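Local coordinates for tryptophan--tRNA ligase (Pyrococcus horikoshii, PDB 3JXE), which catalyses the ATP-dependent attachment of L-tryptophan to its cognate tRNA, releasing AMP and diphosphate, at residues 274-279 with 334-339; 163-168 with 195-200; 36-41 with 63-68. All blocks are in the same frame, centred on the assembly; numbering follows the deposited sequence.

Contact 1 (274-279 with 334-339); sequences KKVWKF and ECKRYL
Val276 and Lys336 bring the two backbones closest, their CA atoms 6.9 Å apart, where the helix holding Val276 and the turn after it face the early part of helix 332-367. The contact illustrates how a lysine can pack through its carbons and donate through its amine. Lys336 CB leans on Val276 CG1 at 4.0 Å and on Trp277 CZ3 at 3.7 Å, lying between the valine methyl and the six-membered ring. A bend at the third torsion (chi3 84°) sets CE beside the valine carbonyl and against CG1. Beyond it, Lys336 NZ donates to Phe279 O over 3.3 Å, with the nitrogen tilted 29° from the carbonyl plane; a weak bond to Trp277 O measures 3.5 Å from NZ. The cationic end is thus gathered among main-chain oxygens of 274-279, whose partial charges would be expected to favour it. On the more exposed side, Trp277 reaches back with its six-membered ring, and CH2 meets Arg337 CB at 3.7 Å. The ring and guanidinium planes are 41° apart, and Arg337 NH2 forms a salt bridge to Glu334 OE1, which lies at the edge of the guanidinium and in its plane. Ile340 continues the packing against Val276 and Trp277, while Leu339 turns to Val303 and Leu307 of helix 301-311. On the other segment, Lys275 ties helix 269-277 to Asp267 and to carbonyls of the loop following the KMSKS region.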
loop_
_atom_site.group_PDB
_atom_site.type_symbol
_atom_site.label_atom_id
_atom_site.label_comp_id
_atom_site.label_asym_id
_atom_site.label_seq_id
_atom_site.Cartn_x
_atom_site.Cartn_y
_atom_site.Cartn_z
ATOM N N LYS B 274 -13.441 28.452 30.027
ATOM C CA LYS B 274 -12.678 29.523 29.381
ATOM C C LYS B 274 -13.045 29.718 27.909
ATOM O O LYS B 274 -13.176 30.850 27.453
ATOM C CB LYS B 274 -11.172 29.283 29.522
ATOM C CG LYS B 274 -10.607 29.602 30.902
ATOM C CD LYS B 274 -9.109 29.324 30.983
ATOM C CE LYS B 274 -8.818 27.840 31.164
ATOM N NZ LYS B 274 -7.370 27.569 31.368
ATOM N N LYS B 275 -13.215 28.617 27.177
ATOM C CA LYS B 275 -13.540 28.676 25.747
ATOM C C LYS B 275 -14.917 29.279 25.465
ATOM O O LYS B 275 -15.083 30.031 24.503
ATOM C CB LYS B 275 -13.421 27.293 25.101
ATOM C CG LYS B 275 -11.994 26.891 24.778
ATOM C CD LYS B 275 -11.915 25.471 24.242
ATOM C CE LYS B 275 -10.469 25.015 24.138
ATOM N NZ LYS B 275 -10.342 23.641 23.583
ATOM N N VAL B 276 -15.892 28.949 26.309
ATOM C CA VAL B 276 -17.257 29.450 26.147
ATOM C C VAL B 276 -17.413 30.871 26.709
ATOM O O VAL B 276 -17.876 31.764 25.996
ATOM C CB VAL B 276 -18.303 28.483 26.759
ATOM C CG1 VAL B 276 -19.715 29.032 26.598
ATOM C CG2 VAL B 276 -18.202 27.107 26.114
ATOM N N TRP B 277 -17.016 31.071 27.969
ATOM C CA TRP B 277 -17.102 32.377 28.639
ATOM C C TRP B 277 -16.410 33.511 27.865
ATOM O O TRP B 277 -16.927 34.630 27.795
ATOM C CB TRP B 277 -16.457 32.330 30.033
ATOM C CG TRP B 277 -17.111 31.513 31.136
ATOM C CD1 TRP B 277 -16.457 30.829 32.126
ATOM C CD2 TRP B 277 -18.512 31.332 31.391
ATOM N NE1 TRP B 277 -17.357 30.225 32.967
ATOM C CE2 TRP B 277 -18.624 30.514 32.542
ATOM C CE3 TRP B 277 -19.682 31.767 30.755
ATOM C CZ2 TRP B 277 -19.859 30.125 33.070
ATOM C CZ3 TRP B 277 -20.912 31.382 31.285
ATOM C CH2 TRP B 277 -20.987 30.569 32.431
ATOM N N LYS B 278 -15.241 33.202 27.300
ATOM C CA LYS B 278 -14.284 34.193 26.786
ATOM C C LYS B 278 -14.766 35.043 25.613
ATOM O O LYS B 278 -14.374 36.204 25.489
ATOM C CB LYS B 278 -12.978 33.497 26.395
ATOM C CG LYS B 278 -11.734 34.376 26.438
ATOM C CD LYS B 278 -10.474 33.575 26.105
ATOM C CE LYS B 278 -10.057 32.655 27.255
ATOM N NZ LYS B 278 -8.998 31.688 26.845
ATOM N N PHE B 279 -15.597 34.468 24.747
ATOM C CA PHE B 279 -15.995 35.164 23.523
ATOM C C PHE B 279 -17.456 35.601 23.487
ATOM O O PHE B 279 -18.334 34.924 24.026
ATOM C CB PHE B 279 -15.627 34.342 22.285
ATOM C CG PHE B 279 -14.179 34.467 21.892
ATOM C CD1 PHE B 279 -13.214 33.633 22.459
ATOM C CD2 PHE B 279 -13.777 35.429 20.967
ATOM C CE1 PHE B 279 -11.869 33.750 22.104
ATOM C CE2 PHE B 279 -12.435 35.556 20.604
ATOM C CZ PHE B 279 -11.479 34.714 21.173
ATOM N N GLU B 334 -27.032 32.698 31.371
ATOM C CA GLU B 334 -27.679 31.477 31.846
ATOM C C GLU B 334 -27.546 30.360 30.812
ATOM O O GLU B 334 -27.299 29.205 31.167
ATOM C CB GLU B 334 -29.161 31.722 32.168
ATOM C CG GLU B 334 -29.438 32.677 33.340
ATOM C CD GLU B 334 -29.130 32.082 34.716
ATOM O OE1 GLU B 334 -29.088 32.861 35.693
ATOM O OE2 GLU B 334 -28.931 30.851 34.830
ATOM N N CYS B 335 -27.700 30.722 29.537
ATOM C CA CYS B 335 -27.628 29.771 28.423
ATOM C C CYS B 335 -26.231 29.181 28.258
ATOM O O CYS B 335 -26.084 27.980 28.023
ATOM C CB CYS B 335 -28.068 30.439 27.120
ATOM S SG CYS B 335 -29.733 31.132 27.166
ATOM N N LYS B 336 -25.215 30.032 28.380
ATOM C CA LYS B 336 -23.820 29.605 28.296
ATOM C C LYS B 336 -23.449 28.703 29.472
ATOM O O LYS B 336 -22.732 27.718 29.301
ATOM C CB LYS B 336 -22.887 30.816 28.221
ATOM C CG LYS B 336 -23.029 31.623 26.931
ATOM C CD LYS B 336 -22.305 32.958 26.998
ATOM C CE LYS B 336 -20.832 32.816 26.659
ATOM N NZ LYS B 336 -20.136 34.130 26.625
ATOM N N ARG B 337 -23.955 29.042 30.656
ATOM C CA ARG B 337 -23.764 28.237 31.863
ATOM C C ARG B 337 -24.464 26.884 31.736
ATOM O O ARG B 337 -23.957 25.864 32.212
ATOM C CB ARG B 337 -24.272 29.004 33.090
ATOM C CG ARG B 337 -24.085 28.306 34.437
ATOM C CD ARG B 337 -24.026 29.301 35.602
ATOM N NE ARG B 337 -25.085 30.314 35.565
ATOM C CZ ARG B 337 -24.913 31.574 35.168
ATOM N NH1 ARG B 337 -23.721 31.999 34.763
ATOM N NH2 ARG B 337 -25.938 32.414 35.171
ATOM N N TYR B 338 -25.624 26.889 31.085
ATOM C CA TYR B 338 -26.385 25.671 30.823
ATOM C C TYR B 338 -25.681 24.772 29.804
ATOM O O TYR B 338 -25.693 23.548 29.943
ATOM C CB TYR B 338 -27.805 26.027 30.368
ATOM C CG TYR B 338 -28.590 24.888 29.753
ATOM C CD1 TYR B 338 -28.930 23.757 30.500
ATOM C CD2 TYR B 338 -29.005 24.953 28.424
ATOM C CE1 TYR B 338 -29.656 22.715 29.931
ATOM C CE2 TYR B 338 -29.730 23.920 27.849
ATOM C CZ TYR B 338 -30.051 22.806 28.605
ATOM O OH TYR B 338 -30.770 21.789 28.027
ATOM N N LEU B 339 -25.066 25.384 28.794
ATOM C CA LEU B 339 -24.297 24.650 27.789
ATOM C C LEU B 339 -23.044 24.021 28.395
ATOM O O LEU B 339 -22.784 22.835 28.190
ATOM C CB LEU B 339 -23.926 25.562 26.611
ATOM C CG LEU B 339 -22.991 25.028 25.516
ATOM C CD1 LEU B 339 -23.622 23.882 24.738
ATOM C CD2 LEU B 339 -22.583 26.145 24.573
#

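Contact 2 (163-168 with 195-200); sequences EMAIPI and PAIQIA. With TYM (tryptophanyl-5'AMP), chain E.
Ala165 plugs its methyl into a shallow hollow lined by Ala196, Ile197 and Ala200, a good example of small residues letting helices draw near. The axes of 163-168 and 195-199 approach to 8.1 Å while their directions differ by 114°. Ala165 CB sits 3.4 Å from Ala196 O, with Ala196 CB and Ile197 CD1 around it. The reverse fit is made by Ala200, whose CB enters beside the backbone of 163-168, 3.7 Å from Met164 O. Met164 bends at its third torsion and brings CE to within 3.5 Å of Ala200 O, covering one end of the groove. At the other end Ile168 is the larger bump: its CG2 lies against Ala196, and CD1 reaches Ile199 CG2 at 3.6 Å, the two isoleucines set roughly perpendicular. Ile197 and Ala196 also touch the second subunit, at Tyr162 and Ile189 of that chain. From the same turn Gln198 extends away, its amide flat over the indole of tryptophanyl-5'AMP and OE1 accepting a bond from ligand NH3 at 3.1 Å. Gln217 holds the amide nitrogen. Helix 189-199 thus backs the tryptophan pocket of this class I synthetase, setting small and branched side chains (Ala196, Ile199, then Ala200) against helix 160-171.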
loop_
_atom_site.group_PDB
_atom_site.type_symbol
_atom_site.label_atom_id
_atom_site.label_comp_id
_atom_site.label_asym_id
_atom_site.label_seq_id
_atom_site.Cartn_x
_atom_site.Cartn_y
_atom_site.Cartn_z
ATOM N N GLU B 163 -3.235 -5.524 0.685
ATOM C CA GLU B 163 -3.695 -6.630 -0.150
ATOM C C GLU B 163 -5.196 -6.514 -0.434
ATOM O O GLU B 163 -5.669 -6.951 -1.481
ATOM C CB GLU B 163 -3.357 -7.968 0.514
ATOM C CG GLU B 163 -3.469 -9.196 -0.390
ATOM C CD GLU B 163 -4.862 -9.809 -0.403
ATOM O OE1 GLU B 163 -5.558 -9.748 0.639
ATOM O OE2 GLU B 163 -5.263 -10.358 -1.456
ATOM N N MET B 164 -5.932 -5.912 0.495
ATOM C CA MET B 164 -7.366 -5.675 0.327
ATOM C C MET B 164 -7.668 -4.494 -0.595
ATOM O O MET B 164 -8.803 -4.338 -1.051
ATOM C CB MET B 164 -8.035 -5.438 1.681
ATOM C CG MET B 164 -8.112 -6.658 2.581
ATOM S SD MET B 164 -8.639 -6.242 4.256
ATOM C CE MET B 164 -10.313 -5.661 3.980
ATOM N N ALA B 165 -6.659 -3.666 -0.859
ATOM C CA ALA B 165 -6.825 -2.456 -1.668
ATOM C C ALA B 165 -6.434 -2.650 -3.132
ATOM O O ALA B 165 -6.940 -1.949 -4.010
ATOM C CB ALA B 165 -6.035 -1.306 -1.067
ATOM N N ILE B 166 -5.536 -3.600 -3.384
ATOM C CA ILE B 166 -4.994 -3.844 -4.725
ATOM C C ILE B 166 -6.069 -3.989 -5.826
ATOM O O ILE B 166 -5.969 -3.319 -6.856
ATOM C CB ILE B 166 -3.973 -5.031 -4.737
ATOM C CG1 ILE B 166 -2.754 -4.724 -3.854
ATOM C CG2 ILE B 166 -3.525 -5.374 -6.156
ATOM C CD1 ILE B 166 -1.926 -3.513 -4.287
ATOM N N PRO B 167 -7.090 -4.852 -5.619
ATOM C CA PRO B 167 -8.159 -4.965 -6.619
ATOM C C PRO B 167 -8.723 -3.627 -7.120
ATOM O O PRO B 167 -8.785 -3.414 -8.333
ATOM C CB PRO B 167 -9.232 -5.770 -5.884
ATOM C CG PRO B 167 -8.450 -6.643 -4.980
ATOM C CD PRO B 167 -7.308 -5.791 -4.499
ATOM N N ILE B 168 -9.115 -2.737 -6.209
ATOM C CA ILE B 168 -9.676 -1.438 -6.607
ATOM C C ILE B 168 -8.597 -0.415 -7.003
ATOM O O ILE B 168 -8.884 0.568 -7.688
ATOM C CB ILE B 168 -10.660 -0.857 -5.541
ATOM C CG1 ILE B 168 -11.589 0.181 -6.188
ATOM C CG2 ILE B 168 -9.906 -0.290 -4.331
ATOM C CD1 ILE B 168 -12.855 0.481 -5.414
ATOM N N PRO B 195 -6.904 6.517 -1.471
ATOM C CA PRO B 195 -8.333 6.205 -1.608
ATOM C C PRO B 195 -8.638 4.704 -1.685
ATOM O O PRO B 195 -9.686 4.267 -1.204
ATOM C CB PRO B 195 -8.714 6.896 -2.917
ATOM C CG PRO B 195 -7.785 8.039 -3.003
ATOM C CD PRO B 195 -6.484 7.539 -2.449
ATOM N N ALA B 196 -7.724 3.929 -2.270
ATOM C CA ALA B 196 -7.854 2.472 -2.322
ATOM C C ALA B 196 -7.837 1.855 -0.921
ATOM O O ALA B 196 -8.549 0.885 -0.656
ATOM C CB ALA B 196 -6.760 1.868 -3.188
ATOM N N ILE B 197 -7.027 2.431 -0.034
ATOM C CA ILE B 197 -6.914 1.981 1.353
ATOM C C ILE B 197 -8.188 2.261 2.163
ATOM O O ILE B 197 -8.630 1.405 2.929
ATOM C CB ILE B 197 -5.664 2.600 2.049
ATOM C CG1 ILE B 197 -4.368 2.140 1.363
ATOM C CG2 ILE B 197 -5.638 2.294 3.546
ATOM C CD1 ILE B 197 -3.999 0.671 1.578
ATOM N N GLN B 198 -8.780 3.443 1.991
ATOM C CA GLN B 198 -9.995 3.802 2.736
ATOM C C GLN B 198 -11.241 3.071 2.227
ATOM O O GLN B 198 -12.198 2.862 2.975
ATOM C CB GLN B 198 -10.219 5.322 2.755
ATOM C CG GLN B 198 -11.435 5.756 3.585
ATOM C CD GLN B 198 -11.329 7.165 4.139
ATOM O OE1 GLN B 198 -10.244 7.735 4.229
ATOM N NE2 GLN B 198 -12.465 7.725 4.534
ATOM N N ILE B 199 -11.219 2.690 0.954
ATOM C CA ILE B 199 -12.307 1.921 0.355
ATOM C C ILE B 199 -12.224 0.446 0.775
ATOM O O ILE B 199 -13.250 -0.201 1.001
ATOM C CB ILE B 199 -12.312 2.074 -1.189
ATOM C CG1 ILE B 199 -12.935 3.419 -1.581
ATOM C CG2 ILE B 199 -13.062 0.930 -1.856
ATOM C CD1 ILE B 199 -12.556 3.908 -2.969
ATOM N N ALA B 200 -10.998 -0.056 0.911
ATOM C CA ALA B 200 -10.730 -1.470 1.205
ATOM C C ALA B 200 -11.579 -2.125 2.315
ATOM O O ALA B 200 -12.063 -3.241 2.122
ATOM C CB ALA B 200 -9.233 -1.695 1.462
HETATM P P TYM E . -11.439 12.435 10.345
HETATM O O1P TYM E . -10.440 11.834 11.257
HETATM O O2P TYM E . -11.181 13.766 9.753
HETATM O "O5'" TYM E . -12.856 12.515 11.104
HETATM C "C5'" TYM E . -13.388 11.347 11.740
HETATM C "C4'" TYM E . -14.921 11.335 11.686
HETATM O "O4'" TYM E . -15.433 12.605 12.176
HETATM C "C1'" TYM E . -16.301 13.183 11.158
HETATM N N9 TYM E . -16.163 14.663 11.336
HETATM C C4 TYM E . -17.104 15.479 11.810
HETATM N N3 TYM E . -18.372 15.291 12.223
HETATM C C2 TYM E . -19.110 16.308 12.652
HETATM N N1 TYM E . -18.628 17.542 12.690
HETATM C C6 TYM E . -17.369 17.802 12.294
HETATM N N6 TYM E . -16.900 19.046 12.340
HETATM C C5 TYM E . -16.569 16.756 11.838
HETATM N N7 TYM E . -15.322 16.675 11.386
HETATM C C8 TYM E . -15.074 15.397 11.087
HETATM C "C2'" TYM E . -15.793 12.599 9.842
HETATM O "O2'" TYM E . -16.852 12.544 8.889
HETATM C "C3'" TYM E . -15.421 11.178 10.249
HETATM O "O3'" TYM E . -16.596 10.350 10.269
HETATM N NH3 TYM E . -9.873 9.858 6.414
HETATM C CA TYM E . -10.827 9.806 7.530
HETATM C CB TYM E . -10.602 8.527 8.339
HETATM C CG TYM E . -11.516 7.359 7.856
HETATM C CD2 TYM E . -12.904 7.285 7.885
HETATM C CE2 TYM E . -13.282 6.047 7.349
HETATM C CE3 TYM E . -13.882 8.176 8.325
HETATM C CD1 TYM E . -11.097 6.190 7.321
HETATM N NE1 TYM E . -12.192 5.366 7.002
HETATM C CZ2 TYM E . -14.627 5.708 7.261
HETATM C CZ3 TYM E . -15.231 7.832 8.230
HETATM C CH2 TYM E . -15.604 6.599 7.698
HETATM C C TYM E . -10.628 11.018 8.448
HETATM O O TYM E . -9.534 11.581 8.511
HETATM O OPP TYM E . -11.752 11.382 9.150
#

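Contact 3 (36-41 with 63-68); sequences EKTAEL and LILKDY
Thr38 and Leu65 form the buried heart of this contact, which shows how one branched side chain can span two widely spaced helices. The segments run nearly parallel, 21° apart, but their axes come no closer than 11.2 Å, so the gap is bridged by side chains. Leu65 does most of this work. Leu65 takes hold of Thr38 CG2 with both methyls, CD2 at 3.6 Å and CD1 at 3.7 Å. With the Thr38 hydroxyl between backbone N and carbonyl carbon (chi1 58°), bonded to Leu35 O within its own helix, CG2 is left to meet the leucine. The same fork spreads further: Leu65 CD1 meets Lys37 CG at 3.7 Å, the two side chains passing in opposite senses, while CD2 reaches Leu41 CD1.

Outward from this core the fit relaxes. Leu41 CD2 stands 4.1 Å from Tyr68 CD2, the leucine methyl approaching the phenol edge-on, close to the ring plane. Lys37 lends only its aliphatic part here; its amine goes on to a salt bridge with Glu69. These three residues are partly exposed. An alanine in place of Leu65 would probably leave Thr38 CG2, Lys37 CG and Leu41 CD1 without their shared partner and open a gap between the helices. Elsewhere, Tyr68 packs edge-to-face with Phe104 of helix 88-104, and Asp67 pairs with Arg208. The contact is side-chain-mediated packing of two near-parallel helices, one following strand 28-29 at the margin of the mixed sheet and the other following its neighbour, strand 55-59, before the chain enters strand 75-80 of the Rossmann fold.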
loop_
_atom_site.group_PDB
_atom_site.type_symbol
_atom_site.label_atom_id
_atom_site.label_comp_id
_atom_site.label_asym_id
_atom_site.label_seq_id
_atom_site.Cartn_x
_atom_site.Cartn_y
_atom_site.Cartn_z
ATOM N N GLU B 36 -38.604 6.016 10.898
ATOM C CA GLU B 36 -39.633 5.250 11.601
ATOM C C GLU B 36 -39.538 3.756 11.297
ATOM O O GLU B 36 -39.922 2.925 12.122
ATOM C CB GLU B 36 -41.026 5.784 11.257
ATOM C CG GLU B 36 -41.272 7.219 11.728
ATOM C CD GLU B 36 -42.474 7.875 11.064
ATOM O OE1 GLU B 36 -42.819 7.503 9.920
ATOM O OE2 GLU B 36 -43.071 8.780 11.689
ATOM N N LYS B 37 -39.022 3.430 10.112
ATOM C CA LYS B 37 -38.789 2.047 9.693
ATOM C C LYS B 37 -37.735 1.359 10.571
ATOM O O LYS B 37 -37.865 0.175 10.898
ATOM C CB LYS B 37 -38.388 2.008 8.210
ATOM C CG LYS B 37 -37.793 0.689 7.706
ATOM C CD LYS B 37 -38.850 -0.327 7.301
ATOM C CE LYS B 37 -38.197 -1.555 6.677
ATOM N NZ LYS B 37 -39.195 -2.571 6.241
ATOM N N THR B 38 -36.702 2.112 10.948
ATOM C CA THR B 38 -35.631 1.604 11.807
ATOM C C THR B 38 -36.115 1.380 13.236
ATOM O O THR B 38 -35.759 0.384 13.866
ATOM C CB THR B 38 -34.413 2.553 11.837
ATOM O OG1 THR B 38 -34.821 3.844 12.300
ATOM C CG2 THR B 38 -33.815 2.697 10.465
ATOM N N ALA B 39 -36.930 2.311 13.734
ATOM C CA ALA B 39 -37.477 2.243 15.089
ATOM C C ALA B 39 -38.350 1.008 15.314
ATOM O O ALA B 39 -38.441 0.503 16.436
ATOM C CB ALA B 39 -38.253 3.511 15.409
ATOM N N GLU B 40 -38.983 0.529 14.242
ATOM C CA GLU B 40 -39.809 -0.678 14.282
ATOM C C GLU B 40 -38.961 -1.943 14.404
ATOM O O GLU B 40 -39.245 -2.809 15.232
ATOM C CB GLU B 40 -40.695 -0.764 13.038
ATOM C CG GLU B 40 -41.806 0.275 12.986
ATOM C CD GLU B 40 -42.457 0.383 11.616
ATOM O OE1 GLU B 40 -42.512 -0.634 10.890
ATOM O OE2 GLU B 40 -42.919 1.491 11.269
ATOM N N LEU B 41 -37.923 -2.035 13.573
ATOM C CA LEU B 41 -37.023 -3.189 13.555
ATOM C C LEU B 41 -36.133 -3.257 14.795
ATOM O O LEU B 41 -35.813 -4.347 15.276
ATOM C CB LEU B 41 -36.162 -3.171 12.289
ATOM C CG LEU B 41 -36.851 -3.556 10.978
ATOM C CD1 LEU B 41 -36.301 -2.748 9.812
ATOM C CD2 LEU B 41 -36.729 -5.053 10.715
ATOM N N LEU B 63 -31.792 -0.448 1.572
ATOM C CA LEU B 63 -31.299 -1.777 1.219
ATOM C C LEU B 63 -30.578 -2.462 2.383
ATOM O O LEU B 63 -30.494 -3.692 2.424
ATOM C CB LEU B 63 -30.386 -1.712 -0.013
ATOM C CG LEU B 63 -31.026 -1.561 -1.400
ATOM C CD1 LEU B 63 -31.381 -0.110 -1.715
ATOM C CD2 LEU B 63 -30.093 -2.108 -2.472
ATOM N N ILE B 64 -30.059 -1.671 3.322
ATOM C CA ILE B 64 -29.383 -2.219 4.504
ATOM C C ILE B 64 -30.393 -2.760 5.524
ATOM O O ILE B 64 -30.095 -3.703 6.261
ATOM C CB ILE B 64 -28.410 -1.190 5.162
ATOM C CG1 ILE B 64 -27.216 -1.895 5.805
ATOM C CG2 ILE B 64 -29.112 -0.321 6.189
ATOM C CD1 ILE B 64 -25.996 -1.965 4.921
ATOM N N LEU B 65 -31.581 -2.155 5.552
ATOM C CA LEU B 65 -32.664 -2.579 6.439
ATOM C C LEU B 65 -33.398 -3.789 5.873
ATOM O O LEU B 65 -33.823 -4.671 6.623
ATOM C CB LEU B 65 -33.655 -1.435 6.667
ATOM C CG LEU B 65 -33.169 -0.208 7.439
ATOM C CD1 LEU B 65 -34.106 0.960 7.193
ATOM C CD2 LEU B 65 -33.043 -0.508 8.928
ATOM N N LYS B 66 -33.546 -3.812 4.550
ATOM C CA LYS B 66 -34.160 -4.933 3.846
ATOM C C LYS B 66 -33.362 -6.215 4.082
ATOM O O LYS B 66 -33.943 -7.281 4.294
ATOM C CB LYS B 66 -34.247 -4.634 2.346
ATOM C CG LYS B 66 -35.121 -5.608 1.561
ATOM C CD LYS B 66 -34.644 -5.773 0.120
ATOM C CE LYS B 66 -35.052 -4.597 -0.761
ATOM N NZ LYS B 66 -34.531 -4.754 -2.148
ATOM N N ASP B 67 -32.036 -6.096 4.050
ATOM C CA ASP B 67 -31.135 -7.225 4.275
ATOM C C ASP B 67 -31.227 -7.766 5.702
ATOM O O ASP B 67 -31.181 -8.980 5.912
ATOM C CB ASP B 67 -29.691 -6.833 3.948
ATOM C CG ASP B 67 -29.428 -6.746 2.450
ATOM O OD1 ASP B 67 -30.397 -6.583 1.670
ATOM O OD2 ASP B 67 -28.242 -6.838 2.054
ATOM N N TYR B 68 -31.354 -6.862 6.671
ATOM C CA TYR B 68 -31.486 -7.242 8.078
ATOM C C TYR B 68 -32.829 -7.917 8.345
ATOM O O TYR B 68 -32.898 -8.913 9.069
ATOM C CB TYR B 68 -31.307 -6.023 8.992
ATOM C CG TYR B 68 -31.537 -6.311 10.463
ATOM C CD1 TYR B 68 -30.583 -6.997 11.219
ATOM C CD2 TYR B 68 -32.709 -5.895 11.099
ATOM C CE1 TYR B 68 -30.792 -7.266 12.571
ATOM C CE2 TYR B 68 -32.928 -6.158 12.449
ATOM C CZ TYR B 68 -31.965 -6.842 13.177
ATOM O OH TYR B 68 -32.179 -7.102 14.510
#

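Read from the N terminus, the three contacts close successive loops that neither nest nor cross. Contact 3 comes first, closing a short loop that carries strand 55-59 and joining two helices near the edge of the mixed sheet. Contact 2 follows after strand 150-154, drawing together helices on the dimer side of the tryptophan pocket across an intervening segment with no strand. Contact 1 closes the longest loop, including the unmodelled residues 282-299, and ties the region beyond the KMSKS motif to the long helix 332-367. Contacts 1 and 2 lie on opposite sides of the chain's centre, about 45 Å between centres; contacts 2 and 3 are nearer, at about 29 Å.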